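Local structure of glycerate dehydrogenase/glyoxylate reductase (2CUK) at residues E237-A242 with A250-T255; E258-P261 with P265-A268. The protein probably reduces glyoxylate and hydroxypyruvate to the corresponding 2-hydroxyacids, using NADH or NADPH. All blocks are in the same frame, centred on the assembly; numbering follows the deposited sequence.

Interaction 1 (E237-A242 with A250-T255); sequences EALVEA and AGLDVT
Leu239 meets Ala250 and Leu252 with a single methyl, CD2, and this one side chain carries the whole contact from the helix side. The segment 237-242 begins with Glu237 and Ala238, one turn before the residues they bond. The O of Glu237 accepts the N-H of Glu241, and the O of Ala238 accepts the N-H of Ala242 at an N-to-O distance of 3.0 Å. Asp235 OD1 accepts a hydrogen bond from the N of Ala238, and the Ala238 side chain packs on Arg213 and Leu216 of helix 213-216.

Leu239 comes next. Its CG stands anti to the backbone N (chi1 180°), which carries the branched end of the side chain toward the strand. Leu239 CD2 lies 3.7 Å from Leu252 CD1 and 4.2 Å from Leu252 CD2, so the two leucines meet tip to tip. The same Leu239 CD2 is 4.2 Å from Ala250 CB. The nearest CA atoms, those of Leu239 and Ala250, are 8.5 Å apart, a gap filled by side chains.

This is the helix-to-strand packing of a beta-alpha-beta unit made of strand 224-227, helix 236-243 and strand 249-252. It belongs to the Rossmann-type NAD-binding domain. Both strands lie in its parallel sheet, and Leu239 also touches Leu225 on the first of them. Ala250 and Leu252 are two apart on their strand, so both direct CB to the helix, with Gly251 between them. All three touching residues, Leu239, Ala250 and Leu252, are buried.

Further along the helix, Glu241 takes no part across the contact; its OE2 forms a salt bridge with Arg213 NH2.

Interaction 2 (E258-P261 with P265-A268); sequences EPLP and PLYA
The chain passes from 258-261, which is extended and irregular, into 265-267, which has helical backbone angles, and the nearest CA atoms, those of Leu260 and Leu266, are 8.9 Å apart. Both segments belong to the loop between strands 249-252 and 272-274 of the Rossmann-type NAD-binding domain. A cis peptide bond precedes Pro259. In the second segment the N of Ala268 donates a hydrogen bond to the O of Pro265.

Leu260 is the central side chain. With chi1 at -169°, its CG sits opposite the backbone N, beside the carbonyl carbon, and the branch faces 265-268. The CD2 methyl packs against two residues at once, 4.0 Å from Leu266 CD1 and 3.8 Å from Tyr267 CE2. Leu260 crosses Leu266 at about a right angle, whereas Leu260 and Tyr267 run past each other in opposite directions. Leu266 also packs on Thr236 and Leu243 of helix 236-243. Trp129 of the second subunit packs on Glu258, Pro259 and Leu260, and Ala124 of that subunit packs on Tyr267, so the loop forms part of the dimer interface.

Tyr267 brings the polar link. Its hydroxyl donates to the backbone carbonyl of Leu260, with 2.9 Å between Tyr267 OH and Leu260 O. The C=O...OH angle is 137°, and the donor is tilted 20° from the carbonyl plane. The bond ties the far end of the ring to the other segment. At the edge of the ring, near its plane, the carbonyl of Pro261 brings its O to 3.1 Å from Tyr267 CE2.

How the interactions relate
The centres of the two interactions are 9 Å apart, on the same side of the chain's centre. They come in series along the chain. Interaction 1 packs the helix on the second strand of a beta-alpha-beta unit, and interaction 2 lies in the loop that follows, before strand 272-274. They touch directly. Leu252 CD1 is 4.0 Å from Leu266 CD1, and Val240 CG2 is 3.8 Å from Leu266 CG. Thr255 OG1 also comes within 3.5 Å of Leu260 CB. Leu266 therefore joins the loop to the helix and strand of interaction 1. Together they connect the buried core of the NAD-binding domain to a loop at the subunit interface.

Interaction 1 (E237-A242 with A250-T255)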
loop_
_atom_site.group_PDB
_atom_site.type_symbol
_atom_site.label_atom_id
_atom_site.label_comp_id
_atom_site.label_asym_id
_atom_site.label_seq_id
_atom_site.Cartn_x
_atom_site.Cartn_y
_atom_site.Cartn_z
ATOM N N GLU A 237 17.339 -5.030 -17.700
ATOM C CA GLU A 237 16.930 -4.989 -19.097
ATOM C C GLU A 237 15.952 -6.118 -19.420
ATOM O O GLU A 237 14.983 -5.946 -20.147
ATOM C CB GLU A 237 18.183 -5.119 -19.965
ATOM C CG GLU A 237 17.859 -5.114 -21.459
ATOM C CD GLU A 237 18.945 -4.371 -22.204
ATOM O OE1 GLU A 237 19.883 -3.910 -21.568
ATOM O OE2 GLU A 237 18.841 -4.257 -23.425
ATOM N N ALA A 238 16.183 -7.303 -18.864
ATOM C CA ALA A 238 15.290 -8.434 -19.085
ATOM C C ALA A 238 13.921 -8.186 -18.456
ATOM O O ALA A 238 12.900 -8.600 -19.001
ATOM C CB ALA A 238 15.908 -9.712 -18.513
ATOM N N LEU A 239 13.897 -7.509 -17.311
ATOM C CA LEU A 239 12.632 -7.215 -16.649
ATOM C C LEU A 239 11.772 -6.335 -17.560
ATOM O O LEU A 239 10.564 -6.540 -17.666
ATOM C CB LEU A 239 12.869 -6.509 -15.313
ATOM C CG LEU A 239 11.589 -6.154 -14.543
ATOM C CD1 LEU A 239 10.777 -7.417 -14.265
ATOM C CD2 LEU A 239 11.961 -5.461 -13.232
ATOM N N VAL A 240 12.399 -5.356 -18.212
ATOM C CA VAL A 240 11.685 -4.474 -19.132
ATOM C C VAL A 240 11.013 -5.318 -20.216
ATOM O O VAL A 240 9.853 -5.109 -20.557
ATOM C CB VAL A 240 12.642 -3.468 -19.823
ATOM C CG1 VAL A 240 11.908 -2.759 -20.968
ATOM C CG2 VAL A 240 13.148 -2.443 -18.815
ATOM N N GLU A 241 11.761 -6.277 -20.750
ATOM C CA GLU A 241 11.242 -7.165 -21.784
ATOM C C GLU A 241 10.004 -7.928 -21.308
ATOM O O GLU A 241 8.986 -7.966 -21.999
ATOM C CB GLU A 241 12.323 -8.165 -22.197
ATOM C CG GLU A 241 13.538 -7.534 -22.870
ATOM C CD GLU A 241 14.662 -8.535 -23.119
ATOM O OE1 GLU A 241 14.383 -9.752 -23.168
ATOM O OE2 GLU A 241 15.823 -8.106 -23.281
ATOM N N ALA A 242 10.106 -8.520 -20.121
ATOM C CA ALA A 242 9.033 -9.313 -19.526
ATOM C C ALA A 242 7.804 -8.511 -19.136
ATOM O O ALA A 242 6.700 -9.058 -19.051
ATOM C CB ALA A 242 9.567 -10.065 -18.293
ATOM N N ALA A 250 5.587 -5.181 -11.860
ATOM C CA ALA A 250 6.696 -5.296 -10.921
ATOM C C ALA A 250 6.780 -4.099 -9.987
ATOM O O ALA A 250 6.526 -2.960 -10.395
ATOM C CB ALA A 250 8.013 -5.446 -11.675
ATOM N N GLY A 251 7.132 -4.377 -8.733
ATOM C CA GLY A 251 7.282 -3.339 -7.726
ATOM C C GLY A 251 8.717 -3.400 -7.235
ATOM O O GLY A 251 9.131 -4.391 -6.623
ATOM N N LEU A 252 9.484 -2.349 -7.496
ATOM C CA LEU A 252 10.888 -2.336 -7.104
ATOM C C LEU A 252 11.283 -1.177 -6.204
ATOM O O LEU A 252 10.951 -0.027 -6.480
ATOM C CB LEU A 252 11.771 -2.275 -8.350
ATOM C CG LEU A 252 11.445 -3.193 -9.528
ATOM C CD1 LEU A 252 12.355 -2.824 -10.692
ATOM C CD2 LEU A 252 11.619 -4.654 -9.129
ATOM N N ASP A 253 12.015 -1.482 -5.138
ATOM C CA ASP A 253 12.496 -0.445 -4.237
ATOM C C ASP A 253 14.008 -0.345 -4.435
ATOM O O ASP A 253 14.656 0.578 -3.946
ATOM C CB ASP A 253 12.193 -0.788 -2.783
ATOM C CG ASP A 253 12.606 0.323 -1.836
ATOM O OD1 ASP A 253 12.144 1.462 -2.055
ATOM O OD2 ASP A 253 13.385 0.064 -0.888
ATOM N N VAL A 254 14.561 -1.317 -5.157
ATOM C CA VAL A 254 15.991 -1.357 -5.446
ATOM C C VAL A 254 16.154 -1.662 -6.930
ATOM O O VAL A 254 15.369 -2.419 -7.501
ATOM C CB VAL A 254 16.713 -2.444 -4.607
ATOM C CG1 VAL A 254 16.551 -2.145 -3.124
ATOM C CG2 VAL A 254 16.164 -3.832 -4.941
ATOM N N THR A 255 17.164 -1.067 -7.554
ATOM C CA THR A 255 17.389 -1.271 -8.979
ATOM C C THR A 255 18.862 -1.446 -9.347
ATOM O O THR A 255 19.749 -1.358 -8.496
ATOM C CB THR A 255 16.832 -0.081 -9.797
ATOM O OG1 THR A 255 17.570 1.105 -9.475
ATOM C CG2 THR A 255 15.359 0.153 -9.471
#

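Interaction 2 (E258-P261 with P265-A268)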
loop_
_atom_site.group_PDB
_atom_site.type_symbol
_atom_site.label_atom_id
_atom_site.label_comp_id
_atom_site.label_asym_id
_atom_site.label_seq_id
_atom_site.Cartn_x
_atom_site.Cartn_y
_atom_site.Cartn_z
ATOM N N GLU A 258 21.659 1.829 -9.778
ATOM C CA GLU A 258 20.928 2.568 -8.763
ATOM C C GLU A 258 21.719 3.800 -8.330
ATOM O O GLU A 258 22.899 3.703 -7.989
ATOM C CB GLU A 258 20.671 1.663 -7.558
ATOM C CG GLU A 258 19.759 2.256 -6.502
ATOM C CD GLU A 258 19.549 1.315 -5.332
ATOM O OE1 GLU A 258 18.978 0.225 -5.539
ATOM O OE2 GLU A 258 19.960 1.663 -4.204
ATOM N N PRO A 259 21.082 4.982 -8.358
ATOM C CA PRO A 259 19.689 5.216 -8.766
ATOM C C PRO A 259 19.432 4.845 -10.230
ATOM O O PRO A 259 20.366 4.755 -11.033
ATOM C CB PRO A 259 19.507 6.714 -8.528
ATOM C CG PRO A 259 20.479 7.009 -7.417
ATOM C CD PRO A 259 21.688 6.220 -7.838
ATOM N N LEU A 260 18.166 4.625 -10.570
ATOM C CA LEU A 260 17.784 4.290 -11.940
ATOM C C LEU A 260 17.493 5.606 -12.660
ATOM O O LEU A 260 16.545 6.308 -12.308
ATOM C CB LEU A 260 16.529 3.413 -11.947
ATOM C CG LEU A 260 16.158 2.769 -13.284
ATOM C CD1 LEU A 260 17.119 1.622 -13.591
ATOM C CD2 LEU A 260 14.738 2.254 -13.223
ATOM N N PRO A 261 18.305 5.955 -13.677
ATOM C CA PRO A 261 18.164 7.185 -14.466
ATOM C C PRO A 261 16.742 7.442 -14.953
ATOM O O PRO A 261 16.049 6.519 -15.381
ATOM C CB PRO A 261 19.137 6.965 -15.623
ATOM C CG PRO A 261 20.206 6.143 -14.996
ATOM C CD PRO A 261 19.405 5.132 -14.209
ATOM N N PRO A 265 13.550 3.015 -19.527
ATOM C CA PRO A 265 12.229 2.508 -19.923
ATOM C C PRO A 265 11.285 2.041 -18.809
ATOM O O PRO A 265 10.069 2.137 -18.952
ATOM C CB PRO A 265 12.560 1.397 -20.930
ATOM C CG PRO A 265 14.014 1.075 -20.669
ATOM C CD PRO A 265 14.607 2.410 -20.350
ATOM N N LEU A 266 11.820 1.540 -17.701
ATOM C CA LEU A 266 10.944 1.100 -16.619
ATOM C C LEU A 266 10.008 2.213 -16.156
ATOM O O LEU A 266 8.880 1.945 -15.754
ATOM C CB LEU A 266 11.755 0.595 -15.426
ATOM C CG LEU A 266 12.204 -0.866 -15.491
ATOM C CD1 LEU A 266 13.028 -1.195 -14.260
ATOM C CD2 LEU A 266 10.984 -1.778 -15.584
ATOM N N TYR A 267 10.473 3.457 -16.217
ATOM C CA TYR A 267 9.655 4.590 -15.786
ATOM C C TYR A 267 8.497 4.866 -16.728
ATOM O O TYR A 267 7.525 5.510 -16.344
ATOM C CB TYR A 267 10.508 5.854 -15.650
ATOM C CG TYR A 267 11.423 5.857 -14.450
ATOM C CD1 TYR A 267 10.906 5.824 -13.150
ATOM C CD2 TYR A 267 12.805 5.895 -14.607
ATOM C CE1 TYR A 267 11.752 5.828 -12.039
ATOM C CE2 TYR A 267 13.656 5.903 -13.508
ATOM C CZ TYR A 267 13.127 5.870 -12.228
ATOM O OH TYR A 267 13.976 5.895 -11.145
ATOM N N ALA A 268 8.600 4.378 -17.960
ATOM C CA ALA A 268 7.551 4.579 -18.951
ATOM C C ALA A 268 6.514 3.450 -18.925
ATOM O O ALA A 268 5.526 3.491 -19.658
ATOM C CB ALA A 268 8.167 4.694 -20.342
#